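Local coordinates for DNA replication licensing factor MCM related protein (Thermoplasma acidophilum, PDB 4ME3) that forms the N-terminal part of an archaeal MCM, probably an ATP-driven helicase that binds single-stranded DNA and unwinds DNA during replication, at residues A[15-20]-A[73-78]; A[93-98]-A[191-196]; A[198-203]-A[232-237]. All coordinates share one frame; numbering follows the deposited sequence.

Interaction 1 (A[15-20]-A[73-78])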
ATOM      1  N   ASP A  15       4.400 -14.981  11.455  1.00 32.22           N
ATOM      2  CA  ASP A  15       5.206 -16.062  10.902  1.00 31.26           C
ATOM      3  C   ASP A  15       4.324 -17.063  10.169  1.00 24.70           C
ATOM      4  O   ASP A  15       4.691 -17.559   9.103  1.00 24.78           O
ATOM      5  CB  ASP A  15       5.993 -16.768  12.007  1.00 37.98           C
ATOM      6  CG  ASP A  15       7.039 -15.872  12.640  1.00 46.62           C
ATOM      7  OD1 ASP A  15       7.583 -14.999  11.930  1.00 51.46           O
ATOM      8  OD2 ASP A  15       7.318 -16.040  13.847  1.00 64.85           O
ATOM      9  N   ARG A  16       3.159 -17.360  10.737  1.00 18.46           N
ATOM     10  CA  ARG A  16       2.239 -18.302  10.112  1.00 17.11           C
ATOM     11  C   ARG A  16       1.689 -17.746   8.804  1.00 20.13           C
ATOM     12  O   ARG A  16       1.516 -18.485   7.832  1.00 18.04           O
ATOM     13  CB  ARG A  16       1.080 -18.648  11.049  1.00 24.91           C
ATOM     14  CG  ARG A  16      -0.085 -19.319  10.331  1.00 35.61           C
ATOM     15  CD  ARG A  16      -0.762 -20.379  11.181  1.00 51.97           C
ATOM     16  NE  ARG A  16      -1.877 -21.005  10.469  1.00 48.55           N
ATOM     17  CZ  ARG A  16      -1.756 -22.022   9.619  1.00 47.61           C
ATOM     18  NH1 ARG A  16      -0.567 -22.551   9.358  1.00 46.64           N
ATOM     19  NH2 ARG A  16      -2.834 -22.515   9.024  1.00 49.67           N
ATOM     20  N   ILE A  17       1.405 -16.448   8.786  1.00 20.28           N
ATOM     21  CA  ILE A  17       0.887 -15.811   7.580  1.00 14.98           C
ATOM     22  C   ILE A  17       1.951 -15.858   6.488  1.00 14.61           C
ATOM     23  O   ILE A  17       1.656 -16.180   5.338  1.00 14.73           O
ATOM     24  CB  ILE A  17       0.443 -14.360   7.853  1.00 16.52           C
ATOM     25  CG1 ILE A  17      -0.784 -14.355   8.767  1.00 19.29           C
ATOM     26  CG2 ILE A  17       0.111 -13.643   6.551  1.00 13.80           C
ATOM     27  CD1 ILE A  17      -1.201 -12.969   9.235  1.00 22.52           C
ATOM     28  N   LYS A  18       3.193 -15.561   6.855  1.00 16.12           N
ATOM     29  CA  LYS A  18       4.292 -15.603   5.901  1.00 18.92           C
ATOM     30  C   LYS A  18       4.511 -17.023   5.379  1.00 18.97           C
ATOM     31  O   LYS A  18       4.771 -17.217   4.192  1.00 16.49           O
ATOM     32  CB  LYS A  18       5.574 -15.052   6.529  1.00 17.47           C
ATOM     33  CG  LYS A  18       5.518 -13.554   6.794  1.00 21.69           C
ATOM     34  CD  LYS A  18       6.713 -13.068   7.598  1.00 27.95           C
ATOM     35  CE  LYS A  18       7.972 -13.002   6.755  1.00 40.10           C
ATOM     36  NZ  LYS A  18       9.115 -12.436   7.524  1.00 50.92           N
ATOM     37  N   ASP A  19       4.394 -18.015   6.257  1.00 17.79           N
ATOM     38  CA  ASP A  19       4.538 -19.408   5.838  1.00 20.17           C
ATOM     39  C   ASP A  19       3.473 -19.775   4.811  1.00 17.55           C
ATOM     40  O   ASP A  19       3.752 -20.484   3.851  1.00 18.88           O
ATOM     41  CB  ASP A  19       4.460 -20.355   7.038  1.00 19.11           C
ATOM     42  CG  ASP A  19       5.754 -20.404   7.828  1.00 34.39           C
ATOM     43  OD1 ASP A  19       6.815 -20.059   7.264  1.00 42.39           O
ATOM     44  OD2 ASP A  19       5.714 -20.798   9.012  1.00 47.77           O
ATOM     45  N   LEU A  20       2.253 -19.287   5.014  1.00 15.30           N
ATOM     46  CA  LEU A  20       1.165 -19.540   4.077  1.00 13.09           C
ATOM     47  C   LEU A  20       1.456 -18.922   2.702  1.00 14.58           C
ATOM     48  O   LEU A  20       1.220 -19.549   1.667  1.00 14.21           O
ATOM     49  CB  LEU A  20      -0.156 -19.019   4.645  1.00 17.23           C
ATOM     50  CG  LEU A  20      -0.732 -19.859   5.790  1.00 20.91           C
ATOM     51  CD1 LEU A  20      -1.788 -19.087   6.562  1.00 24.46           C
ATOM     52  CD2 LEU A  20      -1.313 -21.155   5.257  1.00 22.65           C
ATOM     53  N   ILE A  73      -1.273  -8.529   3.158  1.00 11.20           N
ATOM     54  CA  ILE A  73      -0.534  -8.093   1.978  1.00 10.15           C
ATOM     55  C   ILE A  73       0.899  -7.719   2.359  1.00 13.01           C
ATOM     56  O   ILE A  73       1.850  -8.105   1.676  1.00 14.18           O
ATOM     57  CB  ILE A  73      -1.252  -6.926   1.265  1.00 14.38           C
ATOM     58  CG1 ILE A  73      -2.518  -7.447   0.581  1.00 13.38           C
ATOM     59  CG2 ILE A  73      -0.332  -6.270   0.247  1.00 19.92           C
ATOM     60  CD1 ILE A  73      -3.460  -6.373   0.087  1.00 16.00           C
ATOM     61  N   ARG A  74       1.063  -6.991   3.458  1.00 15.50           N
ATOM     62  CA  ARG A  74       2.401  -6.642   3.926  1.00 16.27           C
ATOM     63  C   ARG A  74       3.247  -7.896   4.163  1.00 14.98           C
ATOM     64  O   ARG A  74       4.427  -7.933   3.810  1.00 16.55           O
ATOM     65  CB  ARG A  74       2.326  -5.816   5.209  1.00 21.24           C
ATOM     66  CG  ARG A  74       3.686  -5.398   5.745  1.00 28.93           C
ATOM     67  CD  ARG A  74       3.548  -4.636   7.051  1.00 34.48           C
ATOM     68  NE  ARG A  74       3.776  -3.205   6.885  1.00 44.95           N
ATOM     69  CZ  ARG A  74       4.970  -2.619   6.951  1.00 53.98           C
ATOM     70  NH1 ARG A  74       6.065  -3.333   7.177  1.00 63.43           N
ATOM     71  NH2 ARG A  74       5.072  -1.308   6.791  1.00 60.48           N
ATOM     72  N   ALA A  75       2.643  -8.923   4.753  1.00 14.18           N
ATOM     73  CA  ALA A  75       3.354 -10.176   5.007  1.00 15.45           C
ATOM     74  C   ALA A  75       3.827 -10.802   3.701  1.00 13.70           C
ATOM     75  O   ALA A  75       4.952 -11.284   3.607  1.00 14.91           O
ATOM     76  CB  ALA A  75       2.472 -11.149   5.771  1.00 17.58           C
ATOM     77  N   GLY A  76       2.962 -10.793   2.691  1.00 14.01           N
ATOM     78  CA  GLY A  76       3.311 -11.337   1.392  1.00 13.83           C
ATOM     79  C   GLY A  76       4.474 -10.584   0.774  1.00 12.44           C
ATOM     80  O   GLY A  76       5.381 -11.184   0.202  1.00 14.75           O
ATOM     81  N   GLU A  77       4.444  -9.260   0.887  1.00 11.14           N
ATOM     82  CA  GLU A  77       5.517  -8.428   0.359  1.00 11.42           C
ATOM     83  C   GLU A  77       6.845  -8.748   1.044  1.00 13.39           C
ATOM     84  O   GLU A  77       7.883  -8.840   0.383  1.00 15.97           O
ATOM     85  CB  GLU A  77       5.150  -6.939   0.488  1.00 12.34           C
ATOM     86  CG  GLU A  77       4.045  -6.524  -0.482  1.00 14.49           C
ATOM     87  CD  GLU A  77       3.402  -5.182  -0.161  1.00 22.38           C
ATOM     88  OE1 GLU A  77       3.694  -4.603   0.908  1.00 21.23           O
ATOM     89  OE2 GLU A  77       2.585  -4.718  -0.989  1.00 18.78           O
ATOM     90  N   GLU A  78       6.813  -8.946   2.357  1.00 11.81           N
ATOM     91  CA  GLU A  78       8.018  -9.296   3.101  1.00 16.53           C
ATOM     92  C   GLU A  78       8.620 -10.610   2.615  1.00 16.98           C
ATOM     93  O   GLU A  78       9.835 -10.727   2.481  1.00 20.04           O
ATOM     94  CB  GLU A  78       7.731  -9.380   4.601  1.00 17.94           C
ATOM     95  CG  GLU A  78       7.509  -8.027   5.262  1.00 27.91           C
ATOM     96  CD  GLU A  78       7.344  -8.133   6.765  1.00 40.54           C
ATOM     97  OE1 GLU A  78       7.777  -9.153   7.341  1.00 50.44           O
ATOM     98  OE2 GLU A  78       6.778  -7.198   7.369  1.00 45.26           O
TER

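Interaction 2 (A[93-98]-A[191-196])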
ATOM      1  N   PHE A  93      16.396   0.577  -0.819  1.00 28.50           N
ATOM      2  CA  PHE A  93      15.562   0.009  -1.873  1.00 31.26           C
ATOM      3  C   PHE A  93      14.882  -1.263  -1.391  1.00 31.87           C
ATOM      4  O   PHE A  93      15.387  -2.365  -1.606  1.00 28.35           O
ATOM      5  CB  PHE A  93      16.401  -0.282  -3.119  1.00 31.54           C
ATOM      6  CG  PHE A  93      17.089   0.928  -3.679  1.00 40.04           C
ATOM      7  CD1 PHE A  93      16.370   1.887  -4.370  1.00 39.18           C
ATOM      8  CD2 PHE A  93      18.452   1.115  -3.503  1.00 38.99           C
ATOM      9  CE1 PHE A  93      16.996   3.009  -4.884  1.00 42.42           C
ATOM     10  CE2 PHE A  93      19.083   2.232  -4.015  1.00 40.72           C
ATOM     11  CZ  PHE A  93      18.354   3.180  -4.706  1.00 28.76           C
ATOM     12  N   ASN A  94      13.732  -1.100  -0.741  1.00 27.09           N
ATOM     13  CA  ASN A  94      12.997  -2.229  -0.190  1.00 26.33           C
ATOM     14  C   ASN A  94      11.492  -2.111  -0.413  1.00 26.18           C
ATOM     15  O   ASN A  94      10.704  -2.672   0.347  1.00 26.78           O
ATOM     16  CB  ASN A  94      13.284  -2.366   1.306  1.00 26.59           C
ATOM     17  CG  ASN A  94      12.895  -1.129   2.094  1.00 21.96           C
ATOM     18  OD1 ASN A  94      12.340  -0.172   1.546  1.00 28.43           O
ATOM     19  ND2 ASN A  94      13.180  -1.144   3.388  1.00 31.24           N
ATOM     20  N   ILE A  95      11.098  -1.389  -1.458  1.00 21.59           N
ATOM     21  CA  ILE A  95       9.684  -1.237  -1.788  1.00 18.31           C
ATOM     22  C   ILE A  95       9.201  -2.374  -2.682  1.00 19.13           C
ATOM     23  O   ILE A  95       9.854  -2.724  -3.663  1.00 20.38           O
ATOM     24  CB  ILE A  95       9.420   0.101  -2.512  1.00 21.18           C
ATOM     25  CG1 ILE A  95       9.792   1.275  -1.605  1.00 28.40           C
ATOM     26  CG2 ILE A  95       7.963   0.199  -2.930  1.00 23.47           C
ATOM     27  CD1 ILE A  95       9.712   2.629  -2.288  1.00 31.67           C
ATOM     28  N   PHE A  96       8.055  -2.954  -2.340  1.00 18.76           N
ATOM     29  CA  PHE A  96       7.397  -3.899  -3.234  1.00 14.47           C
ATOM     30  C   PHE A  96       5.884  -3.835  -3.085  1.00 16.96           C
ATOM     31  O   PHE A  96       5.367  -3.656  -1.985  1.00 18.30           O
ATOM     32  CB  PHE A  96       7.877  -5.329  -2.994  1.00 18.78           C
ATOM     33  CG  PHE A  96       7.544  -6.255  -4.123  1.00 14.55           C
ATOM     34  CD1 PHE A  96       6.340  -6.934  -4.151  1.00 18.44           C
ATOM     35  CD2 PHE A  96       8.420  -6.412  -5.179  1.00 11.80           C
ATOM     36  CE1 PHE A  96       6.025  -7.771  -5.205  1.00 17.76           C
ATOM     37  CE2 PHE A  96       8.113  -7.242  -6.235  1.00 14.45           C
ATOM     38  CZ  PHE A  96       6.912  -7.926  -6.248  1.00 15.15           C
ATOM     39  N   ASN A  97       5.185  -3.982  -4.206  1.00 13.21           N
ATOM     40  CA  ASN A  97       3.730  -3.960  -4.215  1.00 17.68           C
ATOM     41  C   ASN A  97       3.150  -5.310  -4.593  1.00 14.55           C
ATOM     42  O   ASN A  97       3.245  -5.742  -5.743  1.00 13.55           O
ATOM     43  CB  ASN A  97       3.214  -2.923  -5.204  1.00 13.70           C
ATOM     44  CG  ASN A  97       3.824  -1.560  -4.989  1.00 21.16           C
ATOM     45  OD1 ASN A  97       3.872  -1.060  -3.868  1.00 23.23           O
ATOM     46  ND2 ASN A  97       4.298  -0.952  -6.065  1.00 17.08           N
ATOM     47  N   LEU A  98       2.546  -5.969  -3.616  1.00 10.88           N
ATOM     48  CA  LEU A  98       1.781  -7.172  -3.860  1.00 10.95           C
ATOM     49  C   LEU A  98       0.332  -6.748  -4.030  1.00 15.44           C
ATOM     50  O   LEU A  98      -0.249  -6.136  -3.134  1.00 16.57           O
ATOM     51  CB  LEU A  98       1.935  -8.141  -2.687  1.00 12.87           C
ATOM     52  CG  LEU A  98       1.213  -9.484  -2.787  1.00 14.22           C
ATOM     53  CD1 LEU A  98       1.585 -10.213  -4.058  1.00 16.60           C
ATOM     54  CD2 LEU A  98       1.544 -10.333  -1.568  1.00 16.32           C
ATOM     55  N   GLU A 191      13.526   7.402  -0.613  1.00 15.40           N
ATOM     56  CA  GLU A 191      12.736   6.942  -1.745  1.00 14.53           C
ATOM     57  C   GLU A 191      11.340   7.548  -1.714  1.00 13.38           C
ATOM     58  O   GLU A 191      10.655   7.495  -0.698  1.00 15.62           O
ATOM     59  CB  GLU A 191      12.649   5.416  -1.751  1.00 21.13           C
ATOM     60  CG  GLU A 191      13.923   4.743  -2.232  1.00 30.24           C
ATOM     61  CD  GLU A 191      14.333   5.209  -3.618  1.00 32.22           C
ATOM     62  OE1 GLU A 191      13.596   4.913  -4.583  1.00 36.43           O
ATOM     63  OE2 GLU A 191      15.383   5.879  -3.741  1.00 24.08           O
ATOM     64  N   PHE A 192      10.936   8.127  -2.839  1.00 11.82           N
ATOM     65  CA  PHE A 192       9.594   8.672  -3.000  1.00 10.57           C
ATOM     66  C   PHE A 192       8.789   7.828  -3.972  1.00 14.95           C
ATOM     67  O   PHE A 192       9.351   7.158  -4.846  1.00 14.02           O
ATOM     68  CB  PHE A 192       9.661  10.095  -3.551  1.00 13.42           C
ATOM     69  CG  PHE A 192      10.357  11.067  -2.645  1.00 13.62           C
ATOM     70  CD1 PHE A 192      11.732  11.193  -2.674  1.00 15.00           C
ATOM     71  CD2 PHE A 192       9.633  11.859  -1.775  1.00 18.90           C
ATOM     72  CE1 PHE A 192      12.377  12.088  -1.849  1.00 16.10           C
ATOM     73  CE2 PHE A 192      10.273  12.762  -0.946  1.00 18.54           C
ATOM     74  CZ  PHE A 192      11.647  12.872  -0.984  1.00 15.42           C
ATOM     75  N   ILE A 193       7.469   7.876  -3.830  1.00 11.64           N
ATOM     76  CA  ILE A 193       6.574   7.250  -4.790  1.00 10.73           C
ATOM     77  C   ILE A 193       5.545   8.261  -5.286  1.00 11.91           C
ATOM     78  O   ILE A 193       5.208   9.216  -4.583  1.00 12.10           O
ATOM     79  CB  ILE A 193       5.836   6.037  -4.184  1.00 12.70           C
ATOM     80  CG1 ILE A 193       5.008   6.469  -2.972  1.00 14.02           C
ATOM     81  CG2 ILE A 193       6.826   4.953  -3.796  1.00 16.50           C
ATOM     82  CD1 ILE A 193       4.128   5.368  -2.414  1.00 23.95           C
ATOM     83  N   ASP A 194       5.065   8.045  -6.505  1.00  9.31           N
ATOM     84  CA  ASP A 194       4.006   8.852  -7.085  1.00  9.72           C
ATOM     85  C   ASP A 194       2.708   8.611  -6.337  1.00 12.95           C
ATOM     86  O   ASP A 194       2.409   7.480  -5.945  1.00 14.01           O
ATOM     87  CB  ASP A 194       3.790   8.476  -8.548  1.00  9.85           C
ATOM     88  CG  ASP A 194       4.975   8.825  -9.431  1.00 16.60           C
ATOM     89  OD1 ASP A 194       5.555   9.918  -9.252  1.00 16.03           O
ATOM     90  OD2 ASP A 194       5.315   8.005 -10.312  1.00 13.76           O
ATOM     91  N   VAL A 195       1.937   9.675  -6.156  1.00 12.44           N
ATOM     92  CA  VAL A 195       0.608   9.577  -5.563  1.00 11.71           C
ATOM     93  C   VAL A 195      -0.344  10.460  -6.349  1.00 14.29           C
ATOM     94  O   VAL A 195       0.033  11.528  -6.832  1.00 14.30           O
ATOM     95  CB  VAL A 195       0.601  10.021  -4.092  1.00 12.92           C
ATOM     96  CG1 VAL A 195      -0.801   9.879  -3.493  1.00 21.14           C
ATOM     97  CG2 VAL A 195       1.609   9.220  -3.282  1.00 19.01           C
ATOM     98  N   GLN A 196      -1.584  10.009  -6.483  1.00 11.17           N
ATOM     99  CA  GLN A 196      -2.607  10.803  -7.137  1.00 11.86           C
ATOM    100  C   GLN A 196      -3.931  10.512  -6.452  1.00 14.87           C
ATOM    101  O   GLN A 196      -4.217   9.363  -6.121  1.00 12.89           O
ATOM    102  CB  GLN A 196      -2.691  10.438  -8.618  1.00 12.43           C
ATOM    103  CG  GLN A 196      -3.673  11.276  -9.414  1.00 13.78           C
ATOM    104  CD  GLN A 196      -3.717  10.884 -10.872  1.00 15.69           C
ATOM    105  OE1 GLN A 196      -3.652   9.701 -11.214  1.00 15.88           O
ATOM    106  NE2 GLN A 196      -3.832  11.876 -11.748  1.00 15.63           N
TER

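Interaction 3 (A[198-203]-A[232-237])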
ATOM      1  N   VAL A 198      -8.036  10.585  -6.871  1.00  8.65           N
ATOM      2  CA  VAL A 198      -9.027  10.533  -7.926  1.00  9.35           C
ATOM      3  C   VAL A 198     -10.414  10.432  -7.306  1.00 15.73           C
ATOM      4  O   VAL A 198     -10.694   9.509  -6.542  1.00 15.88           O
ATOM      5  CB  VAL A 198      -8.796   9.307  -8.832  1.00 10.12           C
ATOM      6  CG1 VAL A 198      -9.809   9.265  -9.957  1.00 12.44           C
ATOM      7  CG2 VAL A 198      -7.370   9.325  -9.391  1.00 14.10           C
ATOM      8  N   GLU A 199     -11.278  11.386  -7.622  1.00 11.38           N
ATOM      9  CA  GLU A 199     -12.649  11.336  -7.126  1.00 10.98           C
ATOM     10  C   GLU A 199     -13.557  10.683  -8.151  1.00 12.39           C
ATOM     11  O   GLU A 199     -13.585  11.093  -9.306  1.00 12.68           O
ATOM     12  CB  GLU A 199     -13.166  12.737  -6.800  1.00 13.83           C
ATOM     13  CG  GLU A 199     -14.610  12.735  -6.331  1.00 19.23           C
ATOM     14  CD  GLU A 199     -15.105  14.112  -5.950  1.00 29.79           C
ATOM     15  OE1 GLU A 199     -15.275  14.366  -4.739  1.00 31.16           O
ATOM     16  OE2 GLU A 199     -15.330  14.935  -6.861  1.00 30.14           O
ATOM     17  N   ILE A 200     -14.293   9.660  -7.728  1.00 10.54           N
ATOM     18  CA  ILE A 200     -15.273   9.026  -8.600  1.00  9.52           C
ATOM     19  C   ILE A 200     -16.689   9.262  -8.081  1.00 10.49           C
ATOM     20  O   ILE A 200     -16.893   9.551  -6.906  1.00 14.13           O
ATOM     21  CB  ILE A 200     -15.029   7.510  -8.755  1.00 12.92           C
ATOM     22  CG1 ILE A 200     -15.176   6.789  -7.414  1.00 13.50           C
ATOM     23  CG2 ILE A 200     -13.647   7.252  -9.344  1.00 13.99           C
ATOM     24  CD1 ILE A 200     -15.261   5.279  -7.553  1.00 19.20           C
ATOM     25  N   GLN A 201     -17.661   9.130  -8.972  1.00 14.11           N
ATOM     26  CA  GLN A 201     -19.057   9.340  -8.621  1.00 15.10           C
ATOM     27  C   GLN A 201     -19.898   8.170  -9.105  1.00 13.92           C
ATOM     28  O   GLN A 201     -19.567   7.527 -10.098  1.00 15.28           O
ATOM     29  CB  GLN A 201     -19.566  10.635  -9.255  1.00 16.19           C
ATOM     30  CG  GLN A 201     -20.962  11.022  -8.816  1.00 24.55           C
ATOM     31  CD  GLN A 201     -21.397  12.356  -9.382  1.00 33.39           C
ATOM     32  OE1 GLN A 201     -20.943  12.767 -10.450  1.00 31.74           O
ATOM     33  NE2 GLN A 201     -22.276  13.047  -8.661  1.00 33.53           N
ATOM     34  N   GLU A 202     -20.991   7.896  -8.401  1.00 13.87           N
ATOM     35  CA  GLU A 202     -21.896   6.831  -8.804  1.00 20.69           C
ATOM     36  C   GLU A 202     -22.442   7.124 -10.193  1.00 21.06           C
ATOM     37  O   GLU A 202     -22.712   8.276 -10.526  1.00 24.17           O
ATOM     38  CB  GLU A 202     -23.053   6.708  -7.811  1.00 23.46           C
ATOM     39  CG  GLU A 202     -22.635   6.226  -6.433  1.00 18.01           C
ATOM     40  CD  GLU A 202     -23.812   6.056  -5.491  1.00 27.11           C
ATOM     41  OE1 GLU A 202     -24.506   7.057  -5.226  1.00 22.90           O
ATOM     42  OE2 GLU A 202     -24.041   4.919  -5.022  1.00 27.01           O
ATOM     43  N   ASP A 203     -22.591   6.077 -10.996  1.00 21.33           N
ATOM     44  CA  ASP A 203     -23.174   6.200 -12.325  1.00 26.23           C
ATOM     45  C   ASP A 203     -24.669   6.473 -12.191  1.00 31.13           C
ATOM     46  O   ASP A 203     -25.406   5.634 -11.680  1.00 30.85           O
ATOM     47  CB  ASP A 203     -22.950   4.913 -13.118  1.00 30.91           C
ATOM     48  CG  ASP A 203     -23.469   5.003 -14.542  1.00 31.34           C
ATOM     49  OD1 ASP A 203     -24.278   5.909 -14.830  1.00 37.16           O
ATOM     50  OD2 ASP A 203     -23.067   4.164 -15.374  1.00 41.71           O
ATOM     51  N   ASN A 232     -13.582   8.553 -17.162  1.00 17.96           N
ATOM     52  CA  ASN A 232     -13.254   7.131 -17.140  1.00 16.48           C
ATOM     53  C   ASN A 232     -14.248   6.342 -16.302  1.00 17.39           C
ATOM     54  O   ASN A 232     -14.625   6.761 -15.212  1.00 16.10           O
ATOM     55  CB  ASN A 232     -11.855   6.892 -16.564  1.00 16.53           C
ATOM     56  CG  ASN A 232     -10.730   7.348 -17.485  1.00 20.75           C
ATOM     57  OD1 ASN A 232      -9.562   7.291 -17.096  1.00 20.48           O
ATOM     58  ND2 ASN A 232     -11.062   7.800 -18.693  1.00 19.79           N
ATOM     59  N   ARG A 233     -14.656   5.185 -16.808  1.00 13.77           N
ATOM     60  CA  ARG A 233     -15.477   4.270 -16.027  1.00 13.29           C
ATOM     61  C   ARG A 233     -14.558   3.245 -15.387  1.00 17.13           C
ATOM     62  O   ARG A 233     -13.833   2.539 -16.084  1.00 15.60           O
ATOM     63  CB  ARG A 233     -16.515   3.592 -16.919  1.00 21.07           C
ATOM     64  CG  ARG A 233     -17.541   4.568 -17.460  1.00 29.69           C
ATOM     65  CD  ARG A 233     -18.549   3.907 -18.379  1.00 36.29           C
ATOM     66  NE  ARG A 233     -19.529   4.882 -18.847  1.00 53.12           N
ATOM     67  CZ  ARG A 233     -20.603   5.257 -18.158  1.00 44.80           C
ATOM     68  NH1 ARG A 233     -20.854   4.734 -16.964  1.00 46.36           N
ATOM     69  NH2 ARG A 233     -21.434   6.156 -18.666  1.00 46.19           N
ATOM     70  N   VAL A 234     -14.577   3.171 -14.060  1.00 12.21           N
ATOM     71  CA  VAL A 234     -13.609   2.345 -13.349  1.00 12.22           C
ATOM     72  C   VAL A 234     -14.247   1.421 -12.322  1.00 15.88           C
ATOM     73  O   VAL A 234     -15.320   1.702 -11.787  1.00 14.23           O
ATOM     74  CB  VAL A 234     -12.556   3.220 -12.630  1.00 15.48           C
ATOM     75  CG1 VAL A 234     -11.899   4.167 -13.613  1.00 22.35           C
ATOM     76  CG2 VAL A 234     -13.190   4.007 -11.492  1.00 14.66           C
ATOM     77  N   ILE A 235     -13.576   0.299 -12.083  1.00 12.56           N
ATOM     78  CA  ILE A 235     -13.845  -0.542 -10.931  1.00 12.31           C
ATOM     79  C   ILE A 235     -12.547  -0.618 -10.153  1.00 16.13           C
ATOM     80  O   ILE A 235     -11.510  -1.003 -10.699  1.00 12.55           O
ATOM     81  CB  ILE A 235     -14.261  -1.966 -11.324  1.00 18.18           C
ATOM     82  CG1 ILE A 235     -15.514  -1.933 -12.198  1.00 26.02           C
ATOM     83  CG2 ILE A 235     -14.493  -2.806 -10.073  1.00 19.62           C
ATOM     84  CD1 ILE A 235     -15.826  -3.255 -12.858  1.00 31.77           C
ATOM     85  N   VAL A 236     -12.602  -0.248  -8.881  1.00  9.95           N
ATOM     86  CA  VAL A 236     -11.414  -0.219  -8.051  1.00 11.35           C
ATOM     87  C   VAL A 236     -11.564  -1.177  -6.880  1.00 14.25           C
ATOM     88  O   VAL A 236     -12.558  -1.139  -6.157  1.00 13.05           O
ATOM     89  CB  VAL A 236     -11.154   1.193  -7.515  1.00 10.96           C
ATOM     90  CG1 VAL A 236      -9.941   1.203  -6.592  1.00 14.25           C
ATOM     91  CG2 VAL A 236     -10.950   2.154  -8.679  1.00 19.33           C
ATOM     92  N   ASP A 237     -10.579  -2.051  -6.723  1.00 11.17           N
ATOM     93  CA  ASP A 237     -10.488  -2.908  -5.552  1.00 13.68           C
ATOM     94  C   ASP A 237      -9.501  -2.249  -4.606  1.00 12.23           C
ATOM     95  O   ASP A 237      -8.390  -1.909  -5.005  1.00 13.71           O
ATOM     96  CB  ASP A 237      -9.990  -4.298  -5.951  1.00 11.84           C
ATOM     97  CG  ASP A 237     -10.773  -4.887  -7.106  1.00 16.92           C
ATOM     98  OD1 ASP A 237     -12.014  -4.982  -7.000  1.00 18.54           O
ATOM     99  OD2 ASP A 237     -10.150  -5.244  -8.132  1.00 20.44           O
TER

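Interaction 1 (A[15-20]-A[73-78])
Ile17 and Lys18 of helix 14-27 meet Ala75 and Glu78 of helix 69-84 in the helical part of the MCM N-terminal domain. The segment axes cross at -64°. The apolar contact is small. Ile17 turns CG2 onto the methyl of Ala75, with 3.5 Å between Ile17 CG2 and Ala75 CB. Lys18 CG lies against the same methyl, 4.0 Å from Ala75 CB. The small alanine is consistent with the 8.8 Å axis approach. The polar contact lies one turn further along helix 69-84. The Lys18 chain bends at its third torsion (chi3 75°) and crosses the Glu78 side chain. Lys18 NZ is 3.5 Å from Glu78 OE1, a loose salt bridge, while its hydrogen bond goes to Gln82 OE1. On its other oxygen, Glu78 has a long salt bridge with Arg74, which also pairs with Glu157. Glu14 also brings a carboxylate close to Glu78 OE1; the lysine probably eases that repulsion. With an alanine at Lys18, Glu78 and Gln82 would probably lose their shared ammonium partner and the Ala75 methyl its cover on one flank. Ile71, Tyr72 and Val79 extend the interface along helix 69-84, and Glu77 ties that helix to strand 97-101 through Leu98 N.

Interaction 2 (A[93-98]-A[191-196])
Phe93 and Glu191 mark the nearest approach of the two backbones, with their CA atoms 7.5 Å apart, so side chains alone bridge the gap. The contact joins the connection that leads into strand 97-101 to strand 191-201 of the OB fold. It is therefore part of the junction between the N-terminal helical region and the OB domain. Glu191 folds back at its second torsion (chi2 -57°), which brings its carboxylate beside the Phe93 ring. The two planes are 52° apart, neither stacked nor perpendicular. Glu191 OE2 lies 3.5 Å from Phe93 CE1, and the carboxylate carbon Glu191 CD is 3.7 Å from the same CE1. The charge itself is met by Arg92, next to Phe93, through a salt bridge to Glu191 OE2. Neighbouring residues Arg92 and Phe93 thus both meet this carboxylate, the arginine by charge and the ring by contact alone. Further in, Ile95 is buried and extends its CD1 across to strand 191-201. Arg45 and Lys141 also touch Ile95, and Arg45 and Glu221 touch Ile193. The Ile95 methyl reaches two residues of that strand: Ile95 CD1 is 4.1 Å from Glu191 CB and 4.0 Å from Ile193 CG2.

Interaction 3 (A[198-203]-A[232-237])
The OB-fold barrel supplies both sides of this contact, in which Ile200 of strand 191-201 faces Val234 of strand 233-247. The two strands do not pair with each other. Each pairs antiparallel with the long strand 123-147, and here they face one another across the barrel interior. The CA atoms of Ile200 and Val234 are 8.4 Å apart. Both residues are buried and point toward the opposite segment. The contact is made by one methyl from each: Ile200 CG2 and Val234 CG2 are 3.9 Å apart. The side chains meet at a slant: Val234 CG2 sits between its backbone N and carbonyl carbon, Ile200 CG2 anti to its own carbonyl carbon. Around them, Ile216 and Ile218 of strand 215-221 pack on Ile200, while Val130 and Leu228 pack on Val234. All belong to the apolar barrel core.

At the rim, apolar packing gives way to a charged pair. Asp203 follows the end of strand 191-201, and Arg233 begins strand 233-247. Asp203 holds CG anti to the backbone N (chi1 -177°), which aims the carboxylate at the arginine. The Arg233 chain is extended from CG to NE and carries its guanidinium to that carboxylate. A salt bridge forms with a hydrogen bond of 2.8 Å from Arg233 NH1 to Asp203 OD2. The bond is bent, with 137° at the hydrogen. The donor comes from above the carboxylate, 60° out of its plane, while the oxygen sits at the guanidinium edge, slightly tilted from its plane. Ile129 and Asp267 also touch the arginine. The exposed pair links the loop after strand 191-201 to the start of strand 233-247. It is held by a single nitrogen, since Arg233 NH2 stays 4.2 Å from Asp203 OD2.

Overall arrangement
The three contacts follow one another along the chain. Interaction 1 packs two helices of the N-terminal helical region. Interaction 2 joins that region to the OB fold, and interaction 3 lies within the OB fold. The centres of interactions 1 and 2 are about 19 Å apart, yet the two touch; helix 69-84 precedes strand 97-101 in the chain. Interactions 2 and 3 use successive parts of strand 191-201, with centres about 23 Å apart. Interactions 1 and 3 have centres about 30 Å apart on opposite sides of the chain's centre. Strand 191-201 thus runs from the domain junction into the barrel. All three lie away from the four-cysteine zinc site.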